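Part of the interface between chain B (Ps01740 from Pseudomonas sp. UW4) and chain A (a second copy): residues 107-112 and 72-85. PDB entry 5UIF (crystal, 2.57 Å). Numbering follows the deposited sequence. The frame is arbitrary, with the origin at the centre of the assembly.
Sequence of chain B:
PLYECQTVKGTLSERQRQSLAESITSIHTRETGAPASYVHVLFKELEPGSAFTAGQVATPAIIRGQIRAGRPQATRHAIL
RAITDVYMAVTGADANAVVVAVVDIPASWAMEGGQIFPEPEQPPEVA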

ATOM      1  N   ALA B 107      -4.743  14.151 -10.486  1.00 75.49           N
ATOM      2  CA  ALA B 107      -4.584  13.588 -11.825  1.00 76.11           C
ATOM      3  C   ALA B 107      -3.148  13.705 -12.327  1.00 74.92           C
ATOM      4  O   ALA B 107      -2.700  12.901 -13.145  1.00 74.71           O
ATOM      5  CB  ALA B 107      -5.540  14.266 -12.796  1.00 79.61           C
ATOM      6  N   SER B 108      -2.429  14.703 -11.825  1.00 74.45           N
ATOM      7  CA  SER B 108      -1.046  14.933 -12.222  1.00 74.92           C
ATOM      8  C   SER B 108      -0.091  13.927 -11.581  1.00 71.55           C
ATOM      9  O   SER B 108       1.068  13.823 -11.980  1.00 71.93           O
ATOM     10  CB  SER B 108      -0.621  16.354 -11.852  1.00 77.30           C
ATOM     11  OG  SER B 108      -1.566  17.306 -12.308  1.00 80.84           O
ATOM     12  N   TRP B 109      -0.583  13.189 -10.591  1.00 68.27           N
ATOM     13  CA  TRP B 109       0.267  12.288  -9.820  1.00 65.38           C
ATOM     14  C   TRP B 109       0.210  10.853 -10.334  1.00 63.10           C
ATOM     15  O   TRP B 109       1.007  10.009  -9.926  1.00 62.20           O
ATOM     16  CB  TRP B 109      -0.124  12.322  -8.339  1.00 64.34           C
ATOM     17  CG  TRP B 109       0.143  13.640  -7.666  1.00 65.64           C
ATOM     18  CD1 TRP B 109       0.382  14.840  -8.271  1.00 67.83           C
ATOM     19  CD2 TRP B 109       0.208  13.883  -6.255  1.00 65.00           C
ATOM     20  NE1 TRP B 109       0.585  15.815  -7.326  1.00 67.98           N
ATOM     21  CE2 TRP B 109       0.485  15.255  -6.082  1.00 66.29           C
ATOM     22  CE3 TRP B 109       0.056  13.076  -5.124  1.00 63.56           C
ATOM     23  CZ2 TRP B 109       0.614  15.835  -4.821  1.00 65.72           C
ATOM     24  CZ3 TRP B 109       0.186  13.655  -3.874  1.00 63.07           C
ATOM     25  CH2 TRP B 109       0.461  15.021  -3.733  1.00 64.09           C
ATOM     26  N   ALA B 110      -0.732  10.581 -11.230  1.00 62.79           N
ATOM     27  CA  ALA B 110      -0.878   9.246 -11.796  1.00 61.57           C
ATOM     28  C   ALA B 110      -0.746   9.273 -13.313  1.00 62.94           C
ATOM     29  O   ALA B 110      -0.967  10.304 -13.948  1.00 64.42           O
ATOM     30  CB  ALA B 110      -2.213   8.641 -11.391  1.00 61.11           C
ATOM     31  N   MET B 111      -0.381   8.132 -13.886  1.00 63.07           N
ATOM     32  CA  MET B 111      -0.284   7.990 -15.334  1.00 65.90           C
ATOM     33  C   MET B 111      -0.708   6.589 -15.761  1.00 66.16           C
ATOM     34  O   MET B 111      -0.231   5.594 -15.214  1.00 64.54           O
ATOM     35  CB  MET B 111       1.139   8.286 -15.814  1.00 66.84           C
ATOM     36  CG  MET B 111       1.314   8.210 -17.324  1.00 69.56           C
ATOM     37  SD  MET B 111       2.984   8.628 -17.863  1.00 85.77           S
ATOM     38  CE  MET B 111       3.051  10.364 -17.430  1.00 65.95           C
ATOM     39  N   GLU B 112      -1.603   6.514 -16.740  1.00 68.78           N
ATOM     40  CA  GLU B 112      -2.134   5.232 -17.190  1.00 69.80           C
ATOM     41  C   GLU B 112      -2.566   5.290 -18.650  1.00 72.84           C
ATOM     42  O   GLU B 112      -3.056   6.317 -19.123  1.00 75.01           O
ATOM     43  CB  GLU B 112      -3.309   4.815 -16.309  1.00 70.16           C
ATOM     44  CG  GLU B 112      -4.309   5.930 -16.085  1.00 72.38           C
ATOM     45  CD  GLU B 112      -5.320   5.603 -15.009  1.00 72.69           C
ATOM     46  OE1 GLU B 112      -5.401   4.426 -14.597  1.00 72.23           O
ATOM     47  OE2 GLU B 112      -6.025   6.529 -14.566  1.00 73.71           O
TER
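Chain A, residues 72-85: PQATRHAILRAITD

Chain A meets the chain B segment with one side of an α-helix that runs from Gln73(A) through Asp85(A), with Pro72(A) at its N-cap. As the helix advances, its contacts move from Ser108(B) and Trp109(B) to Met111(B), so the two chains progress in the same general sense.

Near the start, Gln73(A) uses both ends of its amide: NE2 donates a hydrogen bond to the backbone O of Ser108(B) (3.1 Å), while OE1 accepts one from NE of Arg76(A) (3.1 Å). The Arg76(A) guanidinium, bonded in this way, lies flat on the indole of Trp109(B), with planes 16° apart and CZ 3.4 Å from the centroid of the five-membered ring. Arginine suits the place because its planar cation can stack on the π face while its N-H groups, directed outward in the plane, make hydrogen bonds to Gln73(A) and elsewhere in the structure. At the next residue, CE of Met111(B) lies 3.7 Å from CE1 of His77(A).

One turn beyond Arg76(A), Leu80(A) points toward chain B, its branched end lying against the backbone: CD1 lies 3.4 Å from O of Ser108(B), and CD2 3.6 Å from O of Trp109(B). Its CB also packs on CE of Met111(B) (3.7 Å), whose long, unbranched side chain reaches across to the helix. Farther along, OG1 of Thr84(A) lies 3.7 Å from SD of Met111(B), its hydroxyl satisfied by donating to O of Leu80(A) (2.7 Å).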

ATOM      1  N   PRO A  72       8.737  20.310  -7.950  1.00 62.47           N
ATOM      2  CA  PRO A  72       7.793  20.788  -8.969  1.00 62.21           C
ATOM      3  C   PRO A  72       7.079  19.664  -9.718  1.00 59.12           C
ATOM      4  O   PRO A  72       7.536  18.521  -9.706  1.00 56.72           O
ATOM      5  CB  PRO A  72       8.687  21.586  -9.924  1.00 64.09           C
ATOM      6  CG  PRO A  72       9.840  22.013  -9.089  1.00 66.11           C
ATOM      7  CD  PRO A  72      10.083  20.877  -8.143  1.00 64.39           C
ATOM      8  N   GLN A  73       5.967  20.000 -10.366  1.00 59.80           N
ATOM      9  CA  GLN A  73       5.164  19.020 -11.088  1.00 58.05           C
ATOM     10  C   GLN A  73       5.915  18.428 -12.276  1.00 56.99           C
ATOM     11  O   GLN A  73       5.766  17.245 -12.588  1.00 55.50           O
ATOM     12  CB  GLN A  73       3.852  19.653 -11.559  1.00 59.80           C
ATOM     13  CG  GLN A  73       2.997  18.748 -12.432  1.00 59.14           C
ATOM     14  CD  GLN A  73       2.730  17.398 -11.793  1.00 57.24           C
ATOM     15  OE1 GLN A  73       2.491  17.302 -10.588  1.00 57.39           O
ATOM     16  NE2 GLN A  73       2.773  16.344 -12.599  1.00 55.69           N
ATOM     17  N   ALA A  74       6.724  19.255 -12.934  1.00 58.14           N
ATOM     18  CA  ALA A  74       7.516  18.810 -14.076  1.00 57.23           C
ATOM     19  C   ALA A  74       8.454  17.674 -13.683  1.00 54.84           C
ATOM     20  O   ALA A  74       8.710  16.765 -14.471  1.00 53.73           O
ATOM     21  CB  ALA A  74       8.304  19.973 -14.659  1.00 59.76           C
ATOM     22  N   THR A  75       8.959  17.734 -12.454  1.00 54.62           N
ATOM     23  CA  THR A  75       9.830  16.691 -11.926  1.00 52.69           C
ATOM     24  C   THR A  75       9.070  15.377 -11.764  1.00 49.75           C
ATOM     25  O   THR A  75       9.559  14.315 -12.152  1.00 48.34           O
ATOM     26  CB  THR A  75      10.437  17.102 -10.571  1.00 54.07           C
ATOM     27  OG1 THR A  75      11.279  18.247 -10.752  1.00 57.20           O
ATOM     28  CG2 THR A  75      11.258  15.966  -9.982  1.00 53.14           C
ATOM     29  N   ARG A  76       7.872  15.459 -11.195  1.00 49.11           N
ATOM     30  CA  ARG A  76       7.037  14.283 -10.976  1.00 46.73           C
ATOM     31  C   ARG A  76       6.652  13.617 -12.292  1.00 46.60           C
ATOM     32  O   ARG A  76       6.780  12.402 -12.444  1.00 46.36           O
ATOM     33  CB  ARG A  76       5.774  14.660 -10.202  1.00 46.39           C
ATOM     34  CG  ARG A  76       4.894  13.477  -9.840  1.00 44.65           C
ATOM     35  CD  ARG A  76       3.510  13.938  -9.425  1.00 45.42           C
ATOM     36  NE  ARG A  76       3.559  15.175  -8.652  1.00 47.27           N
ATOM     37  CZ  ARG A  76       3.741  15.231  -7.337  1.00 47.69           C
ATOM     38  NH1 ARG A  76       3.771  16.405  -6.722  1.00 49.70           N
ATOM     39  NH2 ARG A  76       3.896  14.114  -6.639  1.00 46.55           N
ATOM     40  N   HIS A  77       6.174  14.425 -13.235  1.00 47.56           N
ATOM     41  CA  HIS A  77       5.765  13.936 -14.549  1.00 47.00           C
ATOM     42  C   HIS A  77       6.907  13.221 -15.261  1.00 45.35           C
ATOM     43  O   HIS A  77       6.695  12.205 -15.927  1.00 44.22           O
ATOM     44  CB  HIS A  77       5.256  15.092 -15.411  1.00 49.43           C
ATOM     45  CG  HIS A  77       4.950  14.704 -16.824  1.00 50.70           C
ATOM     46  ND1 HIS A  77       3.777  14.078 -17.188  1.00 50.94           N
ATOM     47  CD2 HIS A  77       5.669  14.848 -17.963  1.00 51.91           C
ATOM     48  CE1 HIS A  77       3.785  13.855 -18.490  1.00 52.03           C
ATOM     49  NE2 HIS A  77       4.921  14.313 -18.984  1.00 52.91           N
ATOM     50  N   ALA A  78       8.115  13.757 -15.115  1.00 45.35           N
ATOM     51  CA  ALA A  78       9.300  13.159 -15.717  1.00 44.50           C
ATOM     52  C   ALA A  78       9.562  11.777 -15.130  1.00 42.02           C
ATOM     53  O   ALA A  78       9.984  10.861 -15.836  1.00 41.58           O
ATOM     54  CB  ALA A  78      10.509  14.060 -15.519  1.00 45.98           C
ATOM     55  N   ILE A  79       9.306  11.633 -13.834  1.00 40.59           N
ATOM     56  CA  ILE A  79       9.458  10.350 -13.162  1.00 38.90           C
ATOM     57  C   ILE A  79       8.380   9.376 -13.629  1.00 37.78           C
ATOM     58  O   ILE A  79       8.667   8.216 -13.925  1.00 36.30           O
ATOM     59  CB  ILE A  79       9.388  10.499 -11.631  1.00 38.54           C
ATOM     60  CG1 ILE A  79      10.492  11.436 -11.138  1.00 39.91           C
ATOM     61  CG2 ILE A  79       9.507   9.142 -10.955  1.00 37.42           C
ATOM     62  CD1 ILE A  79      10.464  11.683  -9.647  1.00 40.42           C
ATOM     63  N   LEU A  80       7.142   9.861 -13.698  1.00 39.15           N
ATOM     64  CA  LEU A  80       6.013   9.056 -14.159  1.00 39.87           C
ATOM     65  C   LEU A  80       6.245   8.496 -15.558  1.00 41.03           C
ATOM     66  O   LEU A  80       6.077   7.298 -15.793  1.00 40.37           O
ATOM     67  CB  LEU A  80       4.727   9.887 -14.149  1.00 40.82           C
ATOM     68  CG  LEU A  80       4.040  10.128 -12.805  1.00 41.01           C
ATOM     69  CD1 LEU A  80       2.948  11.173 -12.951  1.00 42.21           C
ATOM     70  CD2 LEU A  80       3.461   8.830 -12.273  1.00 40.84           C
ATOM     71  N   ARG A  81       6.632   9.375 -16.476  1.00 42.93           N
ATOM     72  CA  ARG A  81       6.838   9.010 -17.875  1.00 45.27           C
ATOM     73  C   ARG A  81       7.941   7.977 -18.059  1.00 44.94           C
ATOM     74  O   ARG A  81       7.761   6.978 -18.758  1.00 45.63           O
ATOM     75  CB  ARG A  81       7.164  10.256 -18.700  1.00 48.06           C
ATOM     76  CG  ARG A  81       6.064  10.660 -19.661  1.00 51.03           C
ATOM     77  CD  ARG A  81       5.906   9.623 -20.759  1.00 52.96           C
ATOM     78  NE  ARG A  81       4.633   9.765 -21.456  1.00 56.45           N
ATOM     79  CZ  ARG A  81       3.608   8.933 -21.312  1.00 57.37           C
ATOM     80  NH1 ARG A  81       3.710   7.889 -20.500  1.00 55.44           N
ATOM     81  NH2 ARG A  81       2.483   9.141 -21.983  1.00 60.43           N
ATOM     82  N   ALA A  82       9.083   8.228 -17.429  1.00 44.36           N
ATOM     83  CA  ALA A  82      10.257   7.378 -17.582  1.00 44.35           C
ATOM     84  C   ALA A  82      10.007   5.961 -17.074  1.00 43.25           C
ATOM     85  O   ALA A  82      10.356   4.987 -17.738  1.00 43.37           O
ATOM     86  CB  ALA A  82      11.448   7.995 -16.864  1.00 44.70           C
ATOM     87  N   ILE A  83       9.399   5.855 -15.897  1.00 42.82           N
ATOM     88  CA  ILE A  83       9.081   4.557 -15.311  1.00 43.31           C
ATOM     89  C   ILE A  83       8.121   3.771 -16.202  1.00 43.65           C
ATOM     90  O   ILE A  83       8.307   2.574 -16.428  1.00 44.07           O
ATOM     91  CB  ILE A  83       8.466   4.711 -13.904  1.00 43.54           C
ATOM     92  CG1 ILE A  83       9.505   5.259 -12.923  1.00 42.88           C
ATOM     93  CG2 ILE A  83       7.918   3.383 -13.403  1.00 44.26           C
ATOM     94  CD1 ILE A  83       8.964   5.484 -11.526  1.00 42.08           C
ATOM     95  N   THR A  84       7.106   4.456 -16.717  1.00 43.61           N
ATOM     96  CA  THR A  84       6.111   3.832 -17.585  1.00 44.17           C
ATOM     97  C   THR A  84       6.735   3.315 -18.879  1.00 44.60           C
ATOM     98  O   THR A  84       6.482   2.181 -19.289  1.00 45.53           O
ATOM     99  CB  THR A  84       4.977   4.814 -17.933  1.00 45.15           C
ATOM    100  OG1 THR A  84       4.432   5.368 -16.729  1.00 44.65           O
ATOM    101  CG2 THR A  84       3.877   4.107 -18.709  1.00 46.71           C
ATOM    102  N   ASP A  85       7.551   4.151 -19.516  1.00 43.79           N
ATOM    103  CA  ASP A  85       8.231   3.777 -20.753  1.00 44.34           C
ATOM    104  C   ASP A  85       9.154   2.582 -20.544  1.00 43.86           C
ATOM    105  O   ASP A  85       9.220   1.681 -21.381  1.00 45.17           O
ATOM    106  CB  ASP A  85       9.033   4.958 -21.305  1.00 45.04           C
ATOM    107  CG  ASP A  85       8.158   5.989 -21.990  1.00 47.20           C
ATOM    108  OD1 ASP A  85       7.072   5.618 -22.483  1.00 49.30           O
ATOM    109  OD2 ASP A  85       8.559   7.172 -22.039  1.00 46.92           O
TER